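Local coordinates for protein glutamate--LysW ligase ArgX (Sulfolobus tokodaii, PDB 3VPB) that probably catalyses the ATP-dependent coupling of glutamate, through its amino group, to the C-terminal glutamate of the carrier protein LysW in arginine biosynthesis, at residues Val3-Asp8 against Ile51-Ser56; Ile9-Glu14 against Asn252-Phe257; Phe122-Lys127 against His164-Tyr169; Val137-Asp142 against Asn197-Asn202. One frame throughout, in Å; residues are numbered along the deposited sequence. Where two conformers were deposited one is given.

Interaction 1 (Val3-Asp8 against Ile51-Ser56); sequences VVLIVD and IIRPVS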
# COMPACT_ATOMS: atom_id res chain seq x y z
N VAL B 3 3.85 22.77 30.30
CA VAL B 3 3.78 21.44 29.72
C VAL B 3 3.03 21.55 28.40
O VAL B 3 2.09 22.33 28.28
CB VAL B 3 2.99 20.48 30.66
CG1 VAL B 3 2.73 19.11 29.99
CG2 VAL B 3 3.74 20.30 31.98
N VAL B 4 3.46 20.78 27.41
CA VAL B 4 2.65 20.63 26.20
C VAL B 4 2.20 19.19 26.07
O VAL B 4 2.99 18.28 26.24
CB VAL B 4 3.35 21.18 24.91
CG1 VAL B 4 4.61 20.43 24.58
CG2 VAL B 4 2.36 21.14 23.70
N LEU B 5 0.92 19.00 25.78
CA LEU B 5 0.35 17.68 25.59
C LEU B 5 0.16 17.52 24.08
O LEU B 5 -0.55 18.29 23.49
CB LEU B 5 -0.99 17.57 26.34
CG LEU B 5 -1.86 16.29 26.24
CD1 LEU B 5 -1.08 15.07 26.77
CD2 LEU B 5 -3.17 16.47 27.05
N ILE B 6 0.88 16.56 23.49
CA ILE B 6 0.95 16.40 22.05
C ILE B 6 -0.00 15.27 21.69
O ILE B 6 0.13 14.15 22.18
CB ILE B 6 2.40 16.01 21.62
CG1 ILE B 6 3.40 17.13 21.94
CG2 ILE B 6 2.45 15.58 20.13
CD1 ILE B 6 3.14 18.44 21.13
N VAL B 7 -0.97 15.54 20.81
CA VAL B 7 -2.03 14.56 20.55
C VAL B 7 -2.33 14.49 19.05
O VAL B 7 -1.93 15.39 18.30
CB VAL B 7 -3.34 14.95 21.31
CG1 VAL B 7 -3.06 15.12 22.83
CG2 VAL B 7 -3.98 16.23 20.72
N ASP B 8 -2.98 13.42 18.60
CA ASP B 8 -3.62 13.44 17.28
C ASP B 8 -5.09 13.10 17.39
O ASP B 8 -5.97 13.86 16.96
CB ASP B 8 -2.86 12.61 16.21
CG ASP B 8 -2.59 11.16 16.61
OD1 ASP B 8 -1.81 10.47 15.87
OD2 ASP B 8 -3.12 10.67 17.63
N ILE B 51 4.31 15.81 26.81
CA ILE B 51 3.77 14.47 27.10
C ILE B 51 3.32 13.98 25.74
O ILE B 51 2.49 14.62 25.11
CB ILE B 51 2.59 14.53 28.06
CG1 ILE B 51 3.02 15.17 29.39
CG2 ILE B 51 1.94 13.11 28.29
CD1 ILE B 51 1.83 15.28 30.39
N ILE B 52 3.95 12.91 25.25
CA ILE B 52 3.81 12.54 23.84
C ILE B 52 2.72 11.49 23.77
O ILE B 52 2.93 10.35 24.15
CB ILE B 52 5.16 11.96 23.26
CG1 ILE B 52 6.33 12.98 23.37
CG2 ILE B 52 4.93 11.49 21.81
CD1 ILE B 52 6.07 14.36 22.65
N ARG B 53 1.58 11.87 23.20
CA ARG B 53 0.37 11.03 23.20
C ARG B 53 -0.27 10.66 21.84
O ARG B 53 -1.36 10.10 21.83
CB ARG B 53 -0.68 11.68 24.14
CG ARG B 53 -0.26 11.67 25.63
CD ARG B 53 0.02 10.27 26.14
NE ARG B 53 -1.17 9.42 26.00
CZ ARG B 53 -1.25 8.18 26.47
NH1 ARG B 53 -2.37 7.48 26.32
NH2 ARG B 53 -0.22 7.66 27.11
N PRO B 54 0.38 10.95 20.68
CA PRO B 54 -0.29 10.52 19.45
C PRO B 54 -0.50 9.01 19.38
O PRO B 54 0.34 8.23 19.85
CB PRO B 54 0.70 10.95 18.34
CG PRO B 54 1.44 12.09 18.95
CD PRO B 54 1.65 11.61 20.36
N VAL B 55 -1.61 8.62 18.74
CA VAL B 55 -1.98 7.21 18.52
C VAL B 55 -1.08 6.66 17.41
O VAL B 55 -0.73 5.47 17.41
CB VAL B 55 -3.47 7.07 18.09
CG1 VAL B 55 -3.90 5.59 18.00
CG2 VAL B 55 -4.40 7.86 19.03
N SER B 56 -0.69 7.52 16.47
CA SER B 56 0.22 7.09 15.39
C SER B 56 1.62 7.03 15.98
O SER B 56 2.08 8.04 16.51
CB SER B 56 0.22 8.12 14.25
OG SER B 56 1.37 7.93 13.42
O HOH W 1 -3.47 11.50 20.81

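Interaction 2 (Ile9-Glu14 against Asn252-Phe257); sequences IVRQEE and NDVPEF. With ZN (zinc ion), chain O; GLU (glutamic acid), chain M.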
# COMPACT_ATOMS: atom_id res chain seq x y z
N ILE B 9 -5.37 11.93 17.96
CA ILE B 9 -6.74 11.58 18.32
C ILE B 9 -6.82 11.62 19.84
O ILE B 9 -5.97 11.05 20.52
CB ILE B 9 -7.14 10.17 17.80
CG1 ILE B 9 -7.39 10.16 16.29
CG2 ILE B 9 -8.42 9.70 18.51
CD1 ILE B 9 -6.16 10.34 15.41
N VAL B 10 -7.82 12.31 20.36
CA VAL B 10 -8.00 12.45 21.79
C VAL B 10 -8.90 11.32 22.32
O VAL B 10 -10.11 11.29 22.03
CB VAL B 10 -8.56 13.86 22.16
CG1 VAL B 10 -8.99 13.91 23.60
CG2 VAL B 10 -7.50 14.94 21.90
N ARG B 11 -8.28 10.36 23.00
CA ARG B 11 -9.01 9.26 23.64
C ARG B 11 -9.26 9.60 25.10
O ARG B 11 -8.79 10.64 25.60
CB ARG B 11 -8.20 7.94 23.63
CG ARG B 11 -7.67 7.49 22.30
CD ARG B 11 -6.52 6.53 22.47
NE ARG B 11 -5.27 7.24 22.76
CZ ARG B 11 -4.06 6.74 22.57
NH1 ARG B 11 -3.93 5.50 22.10
NH2 ARG B 11 -2.97 7.48 22.82
N GLN B 12 -9.93 8.69 25.81
CA GLN B 12 -10.15 8.87 27.24
C GLN B 12 -8.85 9.17 27.97
O GLN B 12 -8.82 10.03 28.85
CB GLN B 12 -10.81 7.63 27.85
CG GLN B 12 -12.29 7.80 28.16
CD GLN B 12 -12.56 8.88 29.19
OE1 GLN B 12 -13.15 9.92 28.87
NE2 GLN B 12 -12.12 8.67 30.43
N GLU B 13 -7.78 8.49 27.57
CA GLU B 13 -6.49 8.65 28.22
C GLU B 13 -6.00 10.10 28.12
O GLU B 13 -5.51 10.66 29.09
CB GLU B 13 -5.46 7.71 27.59
CG GLU B 13 -5.54 6.24 28.04
CD GLU B 13 -6.57 5.39 27.31
OE1 GLU B 13 -6.60 4.16 27.57
OE2 GLU B 13 -7.35 5.92 26.48
N GLU B 14 -6.10 10.68 26.93
CA GLU B 14 -5.67 12.07 26.75
C GLU B 14 -6.53 13.05 27.55
O GLU B 14 -6.02 14.01 28.12
CB GLU B 14 -5.63 12.44 25.28
CG GLU B 14 -4.45 11.80 24.53
CD GLU B 14 -4.61 10.27 24.35
OE1 GLU B 14 -5.70 9.81 23.94
OE2 GLU B 14 -3.64 9.54 24.61
N ASN B 252 5.54 -0.83 25.48
CA ASN B 252 4.83 0.14 24.65
C ASN B 252 5.10 1.56 25.11
O ASN B 252 5.07 1.84 26.31
CB ASN B 252 3.33 -0.15 24.65
CG ASN B 252 3.01 -1.58 24.17
OD1 ASN B 252 2.92 -1.83 22.98
ND2 ASN B 252 2.83 -2.50 25.12
N ASP B 253 5.31 2.45 24.14
CA ASP B 253 5.77 3.82 24.42
C ASP B 253 4.69 4.89 24.57
O ASP B 253 4.98 5.98 25.09
CB ASP B 253 6.82 4.25 23.40
CG ASP B 253 6.34 4.11 21.96
OD1 ASP B 253 5.39 4.81 21.59
OD2 ASP B 253 6.96 3.32 21.19
N VAL B 254 3.47 4.61 24.13
CA VAL B 254 2.32 5.51 24.35
C VAL B 254 1.20 4.70 25.00
O VAL B 254 0.21 4.33 24.34
CB VAL B 254 1.82 6.22 23.06
CG1 VAL B 254 0.73 7.27 23.42
CG2 VAL B 254 2.97 6.94 22.32
N PRO B 255 1.35 4.42 26.29
CA PRO B 255 0.46 3.39 26.84
C PRO B 255 -0.98 3.82 26.99
O PRO B 255 -1.28 4.97 27.30
CB PRO B 255 1.09 3.05 28.20
CG PRO B 255 2.07 4.12 28.50
CD PRO B 255 2.37 4.90 27.25
N GLU B 256 -1.89 2.89 26.72
CA GLU B 256 -3.29 3.10 27.04
C GLU B 256 -3.47 2.50 28.44
O GLU B 256 -2.62 1.71 28.89
CB GLU B 256 -4.20 2.46 26.00
CG GLU B 256 -4.29 3.24 24.65
CD GLU B 256 -4.97 2.39 23.57
OE1 GLU B 256 -5.67 2.97 22.71
OE2 GLU B 256 -4.81 1.15 23.61
N PHE B 257 -4.51 2.92 29.15
CA PHE B 257 -4.67 2.51 30.55
C PHE B 257 -6.10 2.43 31.05
O PHE B 257 -6.30 2.36 32.26
CB PHE B 257 -3.78 3.34 31.52
CG PHE B 257 -3.84 4.84 31.32
CD1 PHE B 257 -4.85 5.62 31.93
CD2 PHE B 257 -2.86 5.49 30.54
CE1 PHE B 257 -4.87 7.01 31.76
CE2 PHE B 257 -2.90 6.87 30.32
CZ PHE B 257 -3.90 7.64 30.95
ZN ZN O . 2.08 -3.47 21.51
N GLU M . -3.48 -1.34 24.24
CA GLU M . -3.83 -2.14 25.45
C GLU M . -4.74 -3.28 25.05
O GLU M . -4.70 -4.33 25.72
CB GLU M . -4.53 -1.27 26.51
CG GLU M . -4.70 -1.95 27.85
CD GLU M . -5.39 -1.07 28.89
OE1 GLU M . -6.33 -0.32 28.53
OE2 GLU M . -4.97 -1.16 30.08
OXT GLU M . -5.53 -3.18 24.08
O HOH W 2 -1.24 4.99 22.23
O HOH W 3 2.65 -2.03 20.10

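Interaction 3 (Phe122-Lys127 against His164-Tyr169); sequences FPLIDK and HIVQEY. With ADP (adenosine-5'-diphosphate), chain L.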
# COMPACT_ATOMS: atom_id res chain seq x y z
N PHE B 122 5.70 -26.41 14.29
CA PHE B 122 4.44 -25.79 14.73
C PHE B 122 4.00 -26.27 16.13
O PHE B 122 4.41 -27.35 16.56
CB PHE B 122 3.38 -26.07 13.65
CG PHE B 122 3.82 -25.61 12.29
CD1 PHE B 122 3.95 -24.25 12.00
CD2 PHE B 122 4.16 -26.54 11.31
CE1 PHE B 122 4.38 -23.83 10.74
CE2 PHE B 122 4.59 -26.12 10.06
CZ PHE B 122 4.69 -24.76 9.77
N PRO B 123 3.19 -25.47 16.86
CA PRO B 123 2.64 -24.17 16.43
C PRO B 123 3.62 -23.07 16.76
O PRO B 123 4.52 -23.27 17.60
CB PRO B 123 1.40 -24.01 17.32
CG PRO B 123 1.82 -24.69 18.60
CD PRO B 123 2.55 -25.92 18.11
N LEU B 124 3.41 -21.93 16.13
CA LEU B 124 4.24 -20.76 16.40
C LEU B 124 3.41 -19.49 16.26
O LEU B 124 2.31 -19.50 15.69
CB LEU B 124 5.45 -20.71 15.44
CG LEU B 124 5.25 -20.80 13.95
CD1 LEU B 124 5.01 -19.39 13.37
CD2 LEU B 124 6.52 -21.45 13.33
N ILE B 125 3.95 -18.39 16.77
CA ILE B 125 3.39 -17.06 16.52
C ILE B 125 4.29 -16.32 15.52
O ILE B 125 5.48 -16.37 15.61
CB ILE B 125 3.28 -16.27 17.86
CG1 ILE B 125 2.16 -16.88 18.70
CG2 ILE B 125 3.13 -14.71 17.65
CD1 ILE B 125 0.73 -16.34 18.42
N ASP B 126 3.68 -15.69 14.53
CA ASP B 126 4.43 -14.86 13.57
C ASP B 126 3.79 -13.47 13.64
O ASP B 126 2.61 -13.30 13.35
CB ASP B 126 4.34 -15.45 12.16
CG ASP B 126 5.11 -14.65 11.12
OD1 ASP B 126 5.34 -13.44 11.34
OD2 ASP B 126 5.44 -15.22 10.04
N LYS B 127 4.56 -12.48 14.06
CA LYS B 127 4.04 -11.12 14.10
C LYS B 127 5.08 -10.15 13.56
O LYS B 127 6.28 -10.45 13.57
CB LYS B 127 3.59 -10.75 15.53
CG LYS B 127 4.76 -10.73 16.54
CD LYS B 127 4.25 -10.81 17.98
CE LYS B 127 5.43 -10.83 18.96
NZ LYS B 127 4.92 -11.16 20.36
N HIS B 164 9.38 -10.77 9.70
CA HIS B 164 8.63 -11.72 10.51
C HIS B 164 9.37 -12.01 11.80
O HIS B 164 10.52 -12.46 11.74
CB HIS B 164 8.49 -13.05 9.80
CG HIS B 164 7.76 -12.99 8.49
ND1 HIS B 164 6.54 -13.60 8.30
CD2 HIS B 164 8.12 -12.49 7.29
CE1 HIS B 164 6.15 -13.44 7.04
NE2 HIS B 164 7.09 -12.75 6.41
N ILE B 165 8.68 -11.85 12.92
CA ILE B 165 9.17 -12.36 14.21
C ILE B 165 8.46 -13.70 14.43
O ILE B 165 7.27 -13.73 14.68
CB ILE B 165 8.87 -11.43 15.38
CG1 ILE B 165 9.39 -10.01 15.07
CG2 ILE B 165 9.51 -11.98 16.67
CD1 ILE B 165 8.98 -8.95 16.15
N VAL B 166 9.21 -14.78 14.32
CA VAL B 166 8.66 -16.12 14.40
C VAL B 166 9.04 -16.68 15.76
O VAL B 166 10.21 -16.88 16.02
CB VAL B 166 9.27 -17.01 13.31
CG1 VAL B 166 8.76 -18.45 13.41
CG2 VAL B 166 9.00 -16.39 11.89
N GLN B 167 8.06 -16.96 16.62
CA GLN B 167 8.42 -17.32 17.99
C GLN B 167 7.57 -18.40 18.60
O GLN B 167 6.50 -18.76 18.09
CB GLN B 167 8.47 -16.08 18.90
CG GLN B 167 7.40 -15.06 18.66
CD GLN B 167 7.31 -13.94 19.70
OE1 GLN B 167 6.22 -13.67 20.17
NE2 GLN B 167 8.44 -13.26 20.04
N GLU B 168 8.06 -18.93 19.70
CA GLU B 168 7.32 -19.96 20.43
C GLU B 168 5.99 -19.39 20.91
O GLU B 168 5.89 -18.22 21.25
CB GLU B 168 8.14 -20.48 21.61
CG GLU B 168 8.50 -19.43 22.61
CD GLU B 168 9.19 -20.01 23.85
OE1 GLU B 168 8.79 -21.12 24.31
OE2 GLU B 168 10.13 -19.35 24.36
N TYR B 169 4.98 -20.26 20.94
CA TYR B 169 3.68 -19.88 21.43
C TYR B 169 3.63 -20.15 22.93
O TYR B 169 3.86 -21.27 23.36
CB TYR B 169 2.62 -20.70 20.67
CG TYR B 169 1.21 -20.41 21.11
CD1 TYR B 169 0.70 -19.11 21.07
CD2 TYR B 169 0.40 -21.44 21.56
CE1 TYR B 169 -0.61 -18.85 21.48
CE2 TYR B 169 -0.92 -21.20 21.95
CZ TYR B 169 -1.41 -19.91 21.91
OH TYR B 169 -2.70 -19.69 22.32
PB ADP L . 0.73 -5.95 20.17
O1B ADP L . 1.76 -4.89 20.20
O2B ADP L . -0.17 -6.04 21.40
O3B ADP L . -0.06 -6.05 18.90
PA ADP L . 1.78 -8.44 21.25
O1A ADP L . 3.10 -9.11 20.88
O2A ADP L . 1.51 -7.86 22.62
O3A ADP L . 1.57 -7.33 20.11
O5' ADP L . 0.64 -9.52 20.91
C5' ADP L . -0.75 -9.32 21.15
C4' ADP L . -1.33 -10.51 21.87
O4' ADP L . -1.01 -11.70 21.13
C3' ADP L . -0.67 -10.70 23.24
O3' ADP L . -1.39 -9.98 24.26
C2' ADP L . -0.76 -12.19 23.46
O2' ADP L . -2.06 -12.55 23.94
C1' ADP L . -0.62 -12.72 22.06
N9 ADP L . 0.77 -13.09 21.77
C8 ADP L . 1.71 -12.37 21.09
N7 ADP L . 2.83 -13.09 21.01
C5 ADP L . 2.62 -14.27 21.62
C6 ADP L . 3.41 -15.48 21.91
N6 ADP L . 4.68 -15.57 21.47
N1 ADP L . 2.80 -16.52 22.55
C2 ADP L . 1.53 -16.45 22.98
N3 ADP L . 0.77 -15.35 22.77
C4 ADP L . 1.27 -14.27 22.12
O HOH W 4 5.45 -22.94 20.13

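Interaction 4 (Val137-Asp142 against Asn197-Asn202); sequences VSLIRD and NEWRAN. With ADP (adenosine-5'-diphosphate), chain L; GLU (glutamic acid), chain M; SO4 (sulfate ion), chain P.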
# COMPACT_ATOMS: atom_id res chain seq x y z
N VAL B 137 -0.86 -10.21 14.43
CA VAL B 137 -0.22 -11.22 15.28
C VAL B 137 -0.92 -12.53 14.93
O VAL B 137 -2.12 -12.70 15.18
CB VAL B 137 -0.37 -10.93 16.79
CG1 VAL B 137 0.25 -12.06 17.65
CG2 VAL B 137 0.28 -9.56 17.14
N SER B 138 -0.18 -13.46 14.35
CA SER B 138 -0.80 -14.61 13.71
C SER B 138 -0.35 -15.89 14.38
O SER B 138 0.84 -16.07 14.64
CB SER B 138 -0.40 -14.68 12.26
OG SER B 138 -0.90 -13.57 11.56
N LEU B 139 -1.32 -16.75 14.66
CA LEU B 139 -1.07 -18.09 15.19
C LEU B 139 -0.91 -19.02 13.99
O LEU B 139 -1.82 -19.10 13.13
CB LEU B 139 -2.23 -18.50 16.14
CG LEU B 139 -2.15 -19.82 16.95
CD1 LEU B 139 -0.84 -19.92 17.73
CD2 LEU B 139 -3.36 -20.04 17.88
N ILE B 140 0.25 -19.68 13.89
CA ILE B 140 0.56 -20.56 12.77
C ILE B 140 0.73 -22.00 13.24
O ILE B 140 1.66 -22.33 13.99
CB ILE B 140 1.76 -20.08 11.95
CG1 ILE B 140 1.49 -18.64 11.43
CG2 ILE B 140 2.02 -21.03 10.74
CD1 ILE B 140 2.63 -18.01 10.75
N ARG B 141 -0.17 -22.84 12.79
CA ARG B 141 -0.29 -24.18 13.38
C ARG B 141 0.04 -25.29 12.40
O ARG B 141 0.15 -26.44 12.79
CB ARG B 141 -1.66 -24.35 14.02
CG ARG B 141 -1.84 -23.40 15.20
CD ARG B 141 -3.26 -23.14 15.44
NE ARG B 141 -3.92 -22.41 14.36
CZ ARG B 141 -5.22 -22.15 14.37
NH1 ARG B 141 -5.96 -22.56 15.41
NH2 ARG B 141 -5.79 -21.50 13.36
N ASP B 142 0.20 -24.93 11.12
CA ASP B 142 0.59 -25.88 10.08
C ASP B 142 1.14 -25.15 8.86
O ASP B 142 1.09 -23.92 8.82
CB ASP B 142 -0.54 -26.86 9.71
CG ASP B 142 -1.75 -26.18 9.07
OD1 ASP B 142 -1.61 -25.25 8.26
OD2 ASP B 142 -2.88 -26.62 9.36
N ASN B 197 -13.22 -17.10 21.23
CA ASN B 197 -12.92 -16.87 19.80
C ASN B 197 -11.71 -15.99 19.54
O ASN B 197 -11.57 -15.42 18.44
CB ASN B 197 -14.14 -16.29 19.07
CG ASN B 197 -15.31 -17.23 19.08
OD1 ASN B 197 -15.17 -18.41 18.75
ND2 ASN B 197 -16.48 -16.71 19.47
N GLU B 198 -10.85 -15.86 20.55
CA GLU B 198 -9.61 -15.10 20.42
C GLU B 198 -8.43 -15.91 20.90
O GLU B 198 -8.57 -16.81 21.74
CB GLU B 198 -9.66 -13.80 21.23
CG GLU B 198 -9.88 -12.52 20.47
CD GLU B 198 -8.93 -12.31 19.26
OE1 GLU B 198 -9.35 -11.61 18.30
OE2 GLU B 198 -7.80 -12.83 19.26
N TRP B 199 -7.27 -15.58 20.34
CA TRP B 199 -5.98 -16.09 20.78
C TRP B 199 -5.14 -14.93 21.34
O TRP B 199 -4.03 -15.13 21.82
CB TRP B 199 -5.25 -16.81 19.62
CG TRP B 199 -4.81 -15.92 18.48
CD1 TRP B 199 -3.54 -15.54 18.21
CD2 TRP B 199 -5.63 -15.35 17.44
NE1 TRP B 199 -3.50 -14.75 17.08
CE2 TRP B 199 -4.77 -14.60 16.60
CE3 TRP B 199 -7.01 -15.37 17.16
CZ2 TRP B 199 -5.25 -13.89 15.48
CZ3 TRP B 199 -7.49 -14.64 16.07
CH2 TRP B 199 -6.60 -13.93 15.23
N ARG B 200 -5.70 -13.72 21.31
CA ARG B 200 -4.96 -12.55 21.71
C ARG B 200 -5.63 -11.92 22.93
O ARG B 200 -6.83 -11.93 23.05
CB ARG B 200 -4.88 -11.55 20.55
CG ARG B 200 -4.14 -12.14 19.34
CD ARG B 200 -4.38 -11.32 18.12
NE ARG B 200 -5.79 -11.36 17.72
CZ ARG B 200 -6.29 -10.67 16.71
NH1 ARG B 200 -5.49 -9.88 15.99
NH2 ARG B 200 -7.58 -10.78 16.40
N ALA B 201 -4.83 -11.32 23.81
CA ALA B 201 -5.36 -10.84 25.08
C ALA B 201 -5.76 -9.38 25.05
O ALA B 201 -6.35 -8.89 26.02
CB ALA B 201 -4.31 -11.08 26.22
N ASN B 202 -5.46 -8.68 23.95
CA ASN B 202 -5.65 -7.22 23.96
C ASN B 202 -7.04 -6.75 24.40
O ASN B 202 -8.08 -7.29 23.94
CB ASN B 202 -5.34 -6.61 22.59
CG ASN B 202 -3.97 -7.02 22.07
OD1 ASN B 202 -3.75 -8.19 21.68
ND2 ASN B 202 -3.05 -6.06 22.04
PB ADP L . 0.73 -5.95 20.17
O1B ADP L . 1.76 -4.89 20.20
O2B ADP L . -0.17 -6.04 21.40
O3B ADP L . -0.06 -6.05 18.90
PA ADP L . 1.78 -8.44 21.25
O1A ADP L . 3.10 -9.11 20.88
O2A ADP L . 1.51 -7.86 22.62
O3A ADP L . 1.57 -7.33 20.11
O5' ADP L . 0.64 -9.52 20.91
C5' ADP L . -0.75 -9.32 21.15
C4' ADP L . -1.33 -10.51 21.87
O4' ADP L . -1.01 -11.70 21.13
C3' ADP L . -0.67 -10.70 23.24
O3' ADP L . -1.39 -9.98 24.26
C2' ADP L . -0.76 -12.19 23.46
O2' ADP L . -2.06 -12.55 23.94
C1' ADP L . -0.62 -12.72 22.06
N9 ADP L . 0.77 -13.09 21.77
C8 ADP L . 1.71 -12.37 21.09
N7 ADP L . 2.83 -13.09 21.01
C5 ADP L . 2.62 -14.27 21.62
C6 ADP L . 3.41 -15.48 21.91
N6 ADP L . 4.68 -15.57 21.47
N1 ADP L . 2.80 -16.52 22.55
C2 ADP L . 1.53 -16.45 22.98
N3 ADP L . 0.77 -15.35 22.77
C4 ADP L . 1.27 -14.27 22.12
N GLU M . -3.48 -1.34 24.24
CA GLU M . -3.83 -2.14 25.45
C GLU M . -4.74 -3.28 25.05
O GLU M . -4.70 -4.33 25.72
CB GLU M . -4.53 -1.27 26.51
CG GLU M . -4.70 -1.95 27.85
CD GLU M . -5.39 -1.07 28.89
OE1 GLU M . -6.33 -0.32 28.53
OE2 GLU M . -4.97 -1.16 30.08
OXT GLU M . -5.53 -3.18 24.08
S SO4 P . -0.79 -3.25 23.04
O1 SO4 P . 0.10 -2.97 21.90
O2 SO4 P . -2.16 -3.24 22.56
O3 SO4 P . -0.49 -4.51 23.76
O4 SO4 P . -0.69 -2.12 23.97

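Interaction 1 (Val3-Asp8 against Ile51-Ser56)
Val-4 and Ile-51 start the backbone pairing: Ile-51 N gives its hydrogen to Val-4 O at 2.9 Å, and Ile-51 O in turn accepts from Ile-6 N at 3.0 Å in an almost straight bond. Arg-53 N closes the series on Ile-6 O, with a more bent approach (138° at the hydrogen). Leu-5 pairs with Ile-51 and Ile-6 with Ile-52, in parallel register. Apolar side chains fill both faces. On the face of Leu-5 and Ile-51, Leu-5 CD1 reaches Ile-51 CG2 and also Arg-53 CG (3.7 Å), with Ile-17 of helix 12-23 lying over them. On the other face Ile-6 and Ile-52 run side by side, pointing the same way, and Ile-6 CG2 meets Pro-54 CG at 3.8 Å; helix 57-69 covers this side. These are neighbouring inner strands of the four-stranded parallel sheet of the preATP-grasp domain, order 27-32, 2-7, 49-52, 73-75, a Rossmann-like arrangement. Beyond Arg-53 the grip passes to a side chain. Asp-8 CG stands between its backbone N and carbonyl carbon (chi1 54°), and the carboxylate takes two backbone N-H groups: Val-55 N on OD2 at 2.8 Å, and Ser-56 N on the syn lone pair of OD1 at 3.2 Å. OD1 also has a salt bridge to Arg-59, while Ser-56 OG bonds Asp-53 of the LysW chain.

Interaction 2 (Ile9-Glu14 against Asn252-Phe257)
Arg-11 CG lies anti to its carbonyl carbon (chi1 -52°), the bend at chi3 (-80°) turns NE out of the line of the chain, and the guanidinium beyond it meets Glu-256. Glu-13 CG, also anti to its carbonyl carbon (chi1 -79°), lies over the Phe-257 ring, and the bend at chi2 turns CD aside toward Phe-257 N. Arg-11 NH1 makes a salt bridge with Glu-256 OE1 at 3.1 Å. The two side chains cross at about a right angle, and the nitrogen comes from above the carboxylate plane. Glu-14 holds the guanidinium side-on, Arg-11 NE to Glu-14 OE1 and Arg-11 NH2 to Glu-14 OE2 (2.8 Å), completing a salt-bridge network. The other oxygen of Glu-256, OE2, accepts from the N of the bound glutamate at 2.9 Å; Trp-133 NE1 bonds the same oxygen. Glu-13 CG sits 3.5 Å from the Phe-257 ring centroid, a CH-pi contact, while Glu-13 OE1 accepts Phe-257 N through its anti lone pair at 2.9 Å and Lys-258 N as well. Asn-252 OD1 ligates the zinc ion at 2.4 Å. The contact joins the start of helix 12-23, in the preATP-grasp domain, to the ATP-grasp loop between strand 245-252 and helix 258-264.

Interaction 3 (Phe122-Lys127 against His164-Tyr169)
Lys-127 and Gln-167 cross obliquely above two neighbouring strands of the antiparallel ATP-grasp sheet. Gln-167 reaches the amino group of the base, while Lys-127 NZ sits between ADP N7 and the alpha-phosphate oxygen O1A, bonded to both. Lys-127, extended beyond CG, places NZ 2.8 Å from Gln-167 OE1, above the plane of that amide carbonyl; the same NZ has a further partner in Asn-249. Gln-167 OE1 also accepts from ADP N6 (164° at the hydrogen), so the amide oxygen takes one donor from the protein and one from the base. Beneath them, Ile-125 and Gln-167 form a hydrogen-bonded pair with bonds in both directions, and so do Lys-127 and Ile-165. Ile-125 CG1 touches Tyr-169 CD1 at 3.6 Å and lies 3.7 Å from ADP C6; Tyr-169 CD1 approaches ADP C2 at 3.4 Å. The base is thus bordered by both segments. On the opposite face of the sheet, Leu-124 CD2 packs on Val-166 CG1 nearby. There Asp-126 CG is anti to its backbone N (chi1 -179°), and the carboxylate, which also binds Arg-153 and Tyr-117, meets the His-164 ring edge with planes 59° apart: His-164 ND1 donates to the syn lone pair of Asp-126 OD2 at 2.6 Å.

Interaction 4 (Val137-Asp142 against Asn197-Asn202)
Trp-199 NE1 donates to Val-137 O at 3.1 Å; the oxygen lies in the indole plane, but the nitrogen stands above the carbonyl plane and the bond is bent, 138° at the hydrogen. Leu-139 CB comes over a face of the indole, 3.8 Å from Trp-199 CD1, a CH-pi contact in which the side chains slide past each other in opposite directions. Strand 138-140, an outermost strand of the four-stranded antiparallel ATP-grasp sheet within this chain, thus meets the loop between strands 185-193 and 208-211 beside the ADP site. In the next shell, Glu-198 OE2 and Arg-200 NE both lie over one face of the indole, toward its rim. Arg-200 grips Glu-198 side-on, Arg-200 NE to Glu-198 OE2 at 2.9 Å and Arg-200 NH2 to Glu-198 OE1 at 2.7 Å, and OE2 also receives the backbone N of Trp-199 and of Arg-200. Further along, Val-137 CG1 and Arg-200 CG each approach ADP O4', Ala-201 N makes a weak bond to ADP O2', and Asn-202 ND2 donates to ADP O2B at 3.0 Å. With three donors on its OE2, Glu-198 probably stays anionic and holds Arg-200, whose NH1 reaches Gly-134 O and Glu-151 of the second subunit.

Overall arrangement
Interactions 1 and 2 touch, their centres 9 Å apart: Arg-53 of the first gives NE to Glu-14 OE2 and, probably, NH2 to Pro-255 O in the second. Interactions 3 and 4, centres 10 Å apart, meet in one sheet, where strands 124-127 and 138-140 are neighbours and Ile-140 N probably donates to Leu-124 O, 2.7 Å; together they line the ADP site. The outer two, interactions 1 and 3, are far apart, with centres 33 Å from each other on opposite sides of the chain's centre. The active site bridges the span: interactions 2 and 4, nearest atoms about 7 Å apart, both meet the bound glutamate, Glu-256 by a hydrogen bond and Asn-202 by packing.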